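Local coordinates for protein ABC transporter (Caldanaerobius, PDB 4G68) that probably binds xylan-derived sugars outside the cell as the solute-binding component of an ABC transporter, at residues L157-E162 and K296-R301; L352-L357 and P372-I377; T173-L178 and V300-I305. All blocks are in the same frame, centred on the assembly; numbering follows the deposited sequence.

How the contacts relate
Contact 1 touches both other contacts, while contacts 2 and 3 lie about 22 Å apart, centre to centre, and do not touch. Contact 1 is partly buried, contact 2 fully buried and contact 3 mostly buried. Contacts 1 and 3 share Val300 and Arg301. Contact 1 pairs strand 297-300 with the end of strand 144-160, and contact 3 takes the chain after Arg301 to the start of helix 175-187. Contact 2 brings helix 372-382 against the turn that ends helix 332-353. Leu373 packs on Ile297 and Ala299 of contact 1, and Ile377 on Ala299. Contact 1 is a backbone ladder with a salt bridge at its exposed end, contact 2 a buried carboxyl group against a backbone carbonyl, with apolar contacts beside it, and contact 3 two backbone bonds beside a hydrophobic cluster.

Contact 1 (L157-E162 and K296-R301); sequences LYINKE and KIEAVR
Leu157 and Val300 open an antiparallel beta ladder within the mixed sheet of this solute-binding protein fold. Four backbone hydrogen bonds join the Leu157-Val300 and Ile159-Glu298 pairs. The shortest runs from Ile159 N to Glu298 O, 2.8 Å. Packing is tight at the Val300 end. Val300 CG2 sits between the backbone N and the carbonyl carbon and meets Leu157 CB at 3.8 Å. Ile159 CG1 touches the same methyl group, the two side chains crossing at about a right angle. On the other face Ile297 CG2 reaches the edge of the Tyr158 ring at CD1, 3.9 Å away. The Tyr158 hydroxyl is bonded to Gly278 O, and helix 372-382 covers Ile297 and Ala299.

The far end is looser and more exposed. Strand 144-160 passes into a helix there, with Asn160 as N-cap bonded to Leu163 N. Lys161 N still bonds Lys296 O. The extended Lys161 chain crosses Glu298, with CE 3.5 Å from Glu298 CB. Glu162 and Lys296 lie side by side and close the contact with a salt bridge. Lys296 NZ stands 3.1 Å from Glu162 OE1, above the carboxylate plane.

Contact 2 (L352-L357 and P372-I377); sequences LIATGL and PLEIQI
Ala354 leaves helix 332-353 with a positive phi of 68°, and this turn brings its CA to 5.4 Å from the CA of Glu374 in helix 372-382. Glu374 carries most of the contact. Its CG is anti to the backbone N, and the chain then bends at chi2 (74°), which swings the carboxyl group toward the turn. There OE1 lies 3.4 Å from Ala354 CA and also touches Ala354 CB. OE2 comes within 2.7 Å of Gly356 O. Two oxygens this close suggest that the acid probably holds a proton, as its buried setting would also encourage. Leu357 crosses Glu374 obliquely. Its CD2 is 3.9 Å from Glu374 OE2 and 4.1 Å from Ile377 CG2. Leu357 CD1 meets the same Ile377 methyl, so both ends of the leucine fork rest on it. An alanine in place of Glu374 would probably leave a gap beside Ala354 and Gly356 and deprive Gly356 O of its close carboxyl neighbour.

One turn of helix thus presents Glu374 to the turn after helix 332-353 and Ile377 to Leu357, at the start of strand 357-358. Leu357 is backbone-bonded to Gln152 of strand 144-160. Ile377 also packs on Val156 and Tyr158 of that strand, while Leu373 faces Ile297 and Ala299 of strand 297-300.

Contact 3 (T173-L178 and V300-I305); sequences TTFSEL and VRFPTI
Phe175 and Thr304 are joined through the backbone, with Phe175 N donating to Thr304 O at 2.7 Å. A longer bond runs from Thr304 N to Thr173 O, 3.3 Å. Together the two bonds make a single bridge between the start of helix 175-187 and the loop after strand 297-300.

The Phe175 side chain can be followed outward from this bridge. Its CB touches Thr304 O and, at 3.7 Å, Ile305 CG1. CG is anti to the backbone N (chi1 -160°) and lies near the same Ile305 CG1, a little farther off. On the ring, CD1 again meets Ile305 CG1. It also meets Phe302 CE2 at 4.1 Å, which comes to the Phe175 ring at its edge. Beyond the two segments the Phe175 side chain packs on Lys241 and Met245 of helix 233-248.

Leu178, one turn on, also reaches Phe302. Its CD2 is 3.9 Å from Phe302 CZ, and the two side chains cross at about a right angle. Pro303 packs on the backbone, with CB 3.4 Å from Thr174 C. Its own CD lies over one face of the Phe302 ring, toward the rim. Arg213 of helix 201-215 bonds the carbonyls of Phe302 and Pro303.

The helix start is fixed from within. Thr174 OG1 accepts from Glu177 N. Glu177 OE1 takes Thr173 N and Thr173 OG1, and its bond from Thr174 N is weak. Thr174 and Glu177 thus form a capping box, the N-terminal helix cap set here beside the bridge to Thr304.

Contact 1 (L157-E162 and K296-R301)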
# COMPACT_ATOMS: atom_id res chain seq x y z
N LEU C 157 -4.06 -5.41 -10.14
CA LEU C 157 -4.11 -4.89 -11.50
C LEU C 157 -5.55 -4.43 -11.75
O LEU C 157 -6.50 -5.23 -11.73
CB LEU C 157 -3.60 -5.93 -12.54
CG LEU C 157 -3.65 -5.59 -14.06
CD1 LEU C 157 -2.88 -4.32 -14.43
CD2 LEU C 157 -3.17 -6.79 -14.87
N TYR C 158 -5.70 -3.13 -12.06
CA TYR C 158 -6.99 -2.55 -12.43
C TYR C 158 -7.09 -2.52 -13.93
O TYR C 158 -6.18 -2.04 -14.60
CB TYR C 158 -7.11 -1.12 -11.89
CG TYR C 158 -7.02 -1.05 -10.39
CD1 TYR C 158 -8.15 -1.14 -9.60
CD2 TYR C 158 -5.80 -0.83 -9.75
CE1 TYR C 158 -8.08 -1.04 -8.21
CE2 TYR C 158 -5.71 -0.75 -8.36
CZ TYR C 158 -6.84 -0.85 -7.61
OH TYR C 158 -6.73 -0.74 -6.24
N ILE C 159 -8.21 -3.04 -14.46
CA ILE C 159 -8.49 -3.14 -15.89
C ILE C 159 -9.69 -2.23 -16.19
O ILE C 159 -10.76 -2.43 -15.61
CB ILE C 159 -8.88 -4.63 -16.23
CG1 ILE C 159 -7.77 -5.57 -15.83
CG2 ILE C 159 -9.32 -4.84 -17.70
CD1 ILE C 159 -6.48 -5.20 -16.51
N ASN C 160 -9.52 -1.24 -17.07
CA ASN C 160 -10.67 -0.50 -17.59
C ASN C 160 -11.36 -1.39 -18.64
O ASN C 160 -10.89 -1.43 -19.79
CB ASN C 160 -10.23 0.82 -18.24
CG ASN C 160 -11.41 1.66 -18.73
OD1 ASN C 160 -12.36 1.12 -19.28
ND2 ASN C 160 -11.37 2.96 -18.51
N LYS C 161 -12.44 -2.09 -18.25
CA LYS C 161 -13.11 -3.07 -19.14
C LYS C 161 -13.58 -2.42 -20.45
O LYS C 161 -13.53 -3.06 -21.51
CB LYS C 161 -14.33 -3.72 -18.49
CG LYS C 161 -14.09 -4.49 -17.18
CD LYS C 161 -15.44 -4.93 -16.60
CE LYS C 161 -15.41 -5.15 -15.10
NZ LYS C 161 -16.73 -5.24 -14.38
N GLU C 162 -14.02 -1.17 -20.35
CA GLU C 162 -14.58 -0.44 -21.51
C GLU C 162 -13.48 -0.25 -22.55
O GLU C 162 -13.74 -0.36 -23.76
CB GLU C 162 -15.12 0.91 -21.11
CG GLU C 162 -15.77 1.65 -22.29
CD GLU C 162 -16.36 2.98 -21.88
OE1 GLU C 162 -17.58 3.03 -21.61
OE2 GLU C 162 -15.59 3.98 -21.81
N LYS C 296 -16.91 0.60 -14.50
CA LYS C 296 -16.12 0.17 -15.67
C LYS C 296 -14.84 -0.62 -15.34
O LYS C 296 -14.13 -1.06 -16.26
CB LYS C 296 -15.76 1.42 -16.49
CG LYS C 296 -16.98 2.23 -16.83
CD LYS C 296 -16.66 3.23 -17.90
CE LYS C 296 -17.90 4.05 -18.22
NZ LYS C 296 -17.53 5.07 -19.26
N ILE C 297 -14.56 -0.76 -14.04
CA ILE C 297 -13.24 -1.24 -13.51
C ILE C 297 -13.29 -2.62 -12.86
O ILE C 297 -14.15 -2.89 -11.97
CB ILE C 297 -12.61 -0.27 -12.45
CG1 ILE C 297 -12.32 1.15 -13.03
CG2 ILE C 297 -11.44 -0.95 -11.65
CD1 ILE C 297 -11.84 1.25 -14.48
N GLU C 298 -12.35 -3.47 -13.29
CA GLU C 298 -12.18 -4.84 -12.79
C GLU C 298 -10.80 -4.96 -12.13
O GLU C 298 -9.79 -4.46 -12.68
CB GLU C 298 -12.22 -5.82 -13.96
CG GLU C 298 -12.41 -7.25 -13.54
CD GLU C 298 -12.12 -8.24 -14.66
OE1 GLU C 298 -11.83 -7.80 -15.80
OE2 GLU C 298 -12.16 -9.46 -14.38
N ALA C 299 -10.78 -5.59 -10.95
CA ALA C 299 -9.57 -5.94 -10.23
C ALA C 299 -9.19 -7.42 -10.48
O ALA C 299 -9.99 -8.34 -10.27
CB ALA C 299 -9.77 -5.72 -8.71
N VAL C 300 -7.95 -7.62 -10.92
CA VAL C 300 -7.31 -8.94 -11.10
C VAL C 300 -5.91 -9.05 -10.42
O VAL C 300 -5.27 -8.06 -10.10
CB VAL C 300 -7.26 -9.35 -12.62
CG1 VAL C 300 -8.65 -9.27 -13.26
CG2 VAL C 300 -6.25 -8.52 -13.40
N ARG C 301 -5.48 -10.28 -10.17
CA ARG C 301 -4.13 -10.57 -9.74
C ARG C 301 -3.14 -10.10 -10.77
O ARG C 301 -3.48 -9.98 -11.96
CB ARG C 301 -3.94 -12.08 -9.63
CG ARG C 301 -4.58 -12.62 -8.37
CD ARG C 301 -4.28 -14.08 -8.22
NE ARG C 301 -5.08 -14.51 -7.11
CZ ARG C 301 -6.12 -15.31 -7.22
NH1 ARG C 301 -6.44 -15.78 -8.43
NH2 ARG C 301 -6.81 -15.64 -6.14

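Contact 2 (L352-L357 and P372-I377)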
# COMPACT_ATOMS: atom_id res chain seq x y z
N LEU C 352 -16.03 0.20 3.26
CA LEU C 352 -17.19 0.79 2.60
C LEU C 352 -16.82 1.61 1.37
O LEU C 352 -17.51 1.54 0.35
CB LEU C 352 -17.97 1.65 3.58
CG LEU C 352 -18.80 0.84 4.58
CD1 LEU C 352 -19.24 1.69 5.77
CD2 LEU C 352 -20.01 0.27 3.84
N ILE C 353 -15.73 2.37 1.46
CA ILE C 353 -15.30 3.26 0.41
C ILE C 353 -14.09 2.79 -0.43
O ILE C 353 -13.70 3.50 -1.37
CB ILE C 353 -15.15 4.71 0.93
CG1 ILE C 353 -13.84 4.90 1.70
CG2 ILE C 353 -16.37 5.09 1.81
CD1 ILE C 353 -13.60 6.33 2.16
N ALA C 354 -13.51 1.64 -0.10
CA ALA C 354 -12.40 1.02 -0.86
C ALA C 354 -11.05 1.78 -0.81
O ALA C 354 -10.19 1.63 -1.68
CB ALA C 354 -12.83 0.66 -2.31
N THR C 355 -10.87 2.57 0.25
CA THR C 355 -9.58 3.19 0.55
C THR C 355 -8.62 2.21 1.23
O THR C 355 -7.41 2.48 1.33
CB THR C 355 -9.70 4.42 1.51
OG1 THR C 355 -10.49 4.08 2.68
CG2 THR C 355 -10.25 5.63 0.80
N GLY C 356 -9.17 1.11 1.74
CA GLY C 356 -8.34 0.02 2.25
C GLY C 356 -9.04 -1.33 2.32
O GLY C 356 -10.20 -1.44 1.92
N LEU C 357 -8.30 -2.34 2.76
CA LEU C 357 -8.89 -3.63 3.13
C LEU C 357 -8.98 -3.71 4.68
O LEU C 357 -7.96 -3.45 5.36
CB LEU C 357 -8.05 -4.76 2.58
CG LEU C 357 -8.15 -4.89 1.06
CD1 LEU C 357 -6.91 -5.59 0.52
CD2 LEU C 357 -9.48 -5.57 0.63
N PRO C 372 -18.56 -3.08 -5.31
CA PRO C 372 -18.21 -4.35 -5.91
C PRO C 372 -16.73 -4.54 -6.13
O PRO C 372 -16.25 -5.66 -6.00
CB PRO C 372 -18.96 -4.33 -7.25
CG PRO C 372 -20.18 -3.52 -6.97
CD PRO C 372 -19.74 -2.47 -5.96
N LEU C 373 -16.00 -3.46 -6.43
CA LEU C 373 -14.57 -3.49 -6.66
C LEU C 373 -13.80 -3.88 -5.38
O LEU C 373 -12.84 -4.67 -5.43
CB LEU C 373 -14.07 -2.14 -7.21
CG LEU C 373 -12.61 -2.05 -7.67
CD1 LEU C 373 -12.36 -2.99 -8.85
CD2 LEU C 373 -12.21 -0.60 -8.07
N GLU C 374 -14.26 -3.38 -4.24
CA GLU C 374 -13.73 -3.83 -2.95
C GLU C 374 -13.86 -5.35 -2.71
O GLU C 374 -12.92 -6.01 -2.23
CB GLU C 374 -14.44 -3.08 -1.82
CG GLU C 374 -13.98 -3.43 -0.40
CD GLU C 374 -12.60 -2.86 0.03
OE1 GLU C 374 -11.81 -2.35 -0.82
OE2 GLU C 374 -12.29 -2.98 1.23
N ILE C 375 -15.06 -5.86 -2.93
CA ILE C 375 -15.38 -7.29 -2.83
C ILE C 375 -14.51 -8.09 -3.82
O ILE C 375 -13.93 -9.18 -3.51
CB ILE C 375 -16.86 -7.50 -3.18
CG1 ILE C 375 -17.72 -6.82 -2.12
CG2 ILE C 375 -17.22 -8.98 -3.20
CD1 ILE C 375 -19.17 -6.63 -2.50
N GLN C 376 -14.38 -7.54 -5.01
CA GLN C 376 -13.60 -8.20 -6.06
C GLN C 376 -12.11 -8.37 -5.67
O GLN C 376 -11.53 -9.47 -5.86
CB GLN C 376 -13.79 -7.51 -7.42
CG GLN C 376 -13.42 -8.47 -8.57
CD GLN C 376 -13.55 -7.86 -9.95
OE1 GLN C 376 -14.03 -8.52 -10.90
NE2 GLN C 376 -13.17 -6.60 -10.06
N ILE C 377 -11.53 -7.29 -5.13
CA ILE C 377 -10.20 -7.32 -4.59
C ILE C 377 -10.13 -8.47 -3.60
O ILE C 377 -9.29 -9.34 -3.76
CB ILE C 377 -9.72 -5.96 -3.99
CG1 ILE C 377 -9.48 -4.95 -5.12
CG2 ILE C 377 -8.39 -6.18 -3.25
CD1 ILE C 377 -9.29 -3.48 -4.67

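Contact 3 (T173-L178 and V300-I305)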
# COMPACT_ATOMS: atom_id res chain seq x y z
N THR C 173 -3.45 -12.49 -18.76
CA THR C 173 -3.37 -13.36 -17.59
C THR C 173 -1.93 -13.83 -17.29
O THR C 173 -1.75 -14.46 -16.24
CB THR C 173 -4.32 -14.58 -17.69
OG1 THR C 173 -4.10 -15.34 -18.87
CG2 THR C 173 -5.83 -14.14 -17.69
N THR C 174 -1.00 -13.59 -18.24
CA THR C 174 0.42 -14.00 -18.17
C THR C 174 1.25 -12.78 -18.54
O THR C 174 0.75 -11.83 -19.18
CB THR C 174 0.84 -15.16 -19.16
OG1 THR C 174 1.06 -14.62 -20.47
CG2 THR C 174 -0.14 -16.28 -19.23
N PHE C 175 2.52 -12.77 -18.13
CA PHE C 175 3.39 -11.66 -18.48
C PHE C 175 3.45 -11.35 -19.96
O PHE C 175 3.15 -10.18 -20.37
CB PHE C 175 4.78 -11.77 -17.88
CG PHE C 175 5.48 -10.44 -17.85
CD1 PHE C 175 5.18 -9.49 -16.86
CD2 PHE C 175 6.38 -10.12 -18.83
CE1 PHE C 175 5.82 -8.25 -16.85
CE2 PHE C 175 7.02 -8.91 -18.82
CZ PHE C 175 6.75 -7.97 -17.84
N SER C 176 3.69 -12.41 -20.74
CA SER C 176 3.76 -12.34 -22.21
C SER C 176 2.53 -11.65 -22.75
O SER C 176 2.67 -10.76 -23.59
CB SER C 176 3.91 -13.75 -22.82
OG SER C 176 5.23 -14.21 -22.62
N GLU C 177 1.34 -12.02 -22.22
CA GLU C 177 0.09 -11.40 -22.65
C GLU C 177 0.04 -9.90 -22.31
O GLU C 177 -0.47 -9.07 -23.09
CB GLU C 177 -1.15 -12.12 -22.08
CG GLU C 177 -1.31 -13.55 -22.59
CD GLU C 177 -2.42 -14.34 -21.96
OE1 GLU C 177 -2.86 -14.06 -20.82
OE2 GLU C 177 -2.88 -15.28 -22.59
N LEU C 178 0.58 -9.55 -21.13
CA LEU C 178 0.67 -8.16 -20.69
C LEU C 178 1.52 -7.35 -21.65
O LEU C 178 1.10 -6.27 -22.05
CB LEU C 178 1.13 -8.03 -19.22
CG LEU C 178 1.41 -6.62 -18.70
CD1 LEU C 178 0.15 -5.80 -18.66
CD2 LEU C 178 2.00 -6.67 -17.31
N VAL C 300 -7.95 -7.62 -10.92
CA VAL C 300 -7.31 -8.94 -11.10
C VAL C 300 -5.91 -9.05 -10.42
O VAL C 300 -5.27 -8.06 -10.10
CB VAL C 300 -7.26 -9.35 -12.62
CG1 VAL C 300 -8.65 -9.27 -13.26
CG2 VAL C 300 -6.25 -8.52 -13.40
N ARG C 301 -5.48 -10.28 -10.17
CA ARG C 301 -4.13 -10.57 -9.74
C ARG C 301 -3.14 -10.10 -10.77
O ARG C 301 -3.48 -9.98 -11.96
CB ARG C 301 -3.94 -12.08 -9.63
CG ARG C 301 -4.58 -12.62 -8.37
CD ARG C 301 -4.28 -14.08 -8.22
NE ARG C 301 -5.08 -14.51 -7.11
CZ ARG C 301 -6.12 -15.31 -7.22
NH1 ARG C 301 -6.44 -15.78 -8.43
NH2 ARG C 301 -6.81 -15.64 -6.14
N PHE C 302 -1.91 -9.86 -10.34
CA PHE C 302 -0.85 -9.61 -11.34
C PHE C 302 -0.68 -10.93 -12.09
O PHE C 302 -0.92 -11.99 -11.51
CB PHE C 302 0.45 -9.13 -10.71
CG PHE C 302 1.41 -8.52 -11.71
CD1 PHE C 302 1.31 -7.15 -12.11
CD2 PHE C 302 2.38 -9.34 -12.33
CE1 PHE C 302 2.18 -6.62 -13.05
CE2 PHE C 302 3.24 -8.81 -13.27
CZ PHE C 302 3.16 -7.46 -13.62
N PRO C 303 -0.35 -10.86 -13.40
CA PRO C 303 -0.21 -12.04 -14.22
C PRO C 303 0.93 -12.98 -13.77
O PRO C 303 1.90 -12.57 -13.08
CB PRO C 303 0.14 -11.47 -15.61
CG PRO C 303 -0.50 -10.14 -15.68
CD PRO C 303 -0.52 -9.64 -14.26
N THR C 304 0.79 -14.25 -14.17
CA THR C 304 1.84 -15.22 -14.04
C THR C 304 3.03 -14.93 -14.93
O THR C 304 2.90 -14.31 -15.98
CB THR C 304 1.30 -16.60 -14.40
OG1 THR C 304 0.75 -16.55 -15.72
CG2 THR C 304 0.17 -16.96 -13.43
N ILE C 305 4.19 -15.40 -14.51
CA ILE C 305 5.43 -15.20 -15.27
C ILE C 305 6.03 -16.57 -15.54
O ILE C 305 6.35 -17.28 -14.59
CB ILE C 305 6.41 -14.25 -14.54
CG1 ILE C 305 5.72 -12.86 -14.43
CG2 ILE C 305 7.76 -14.20 -15.26
CD1 ILE C 305 6.35 -11.95 -13.42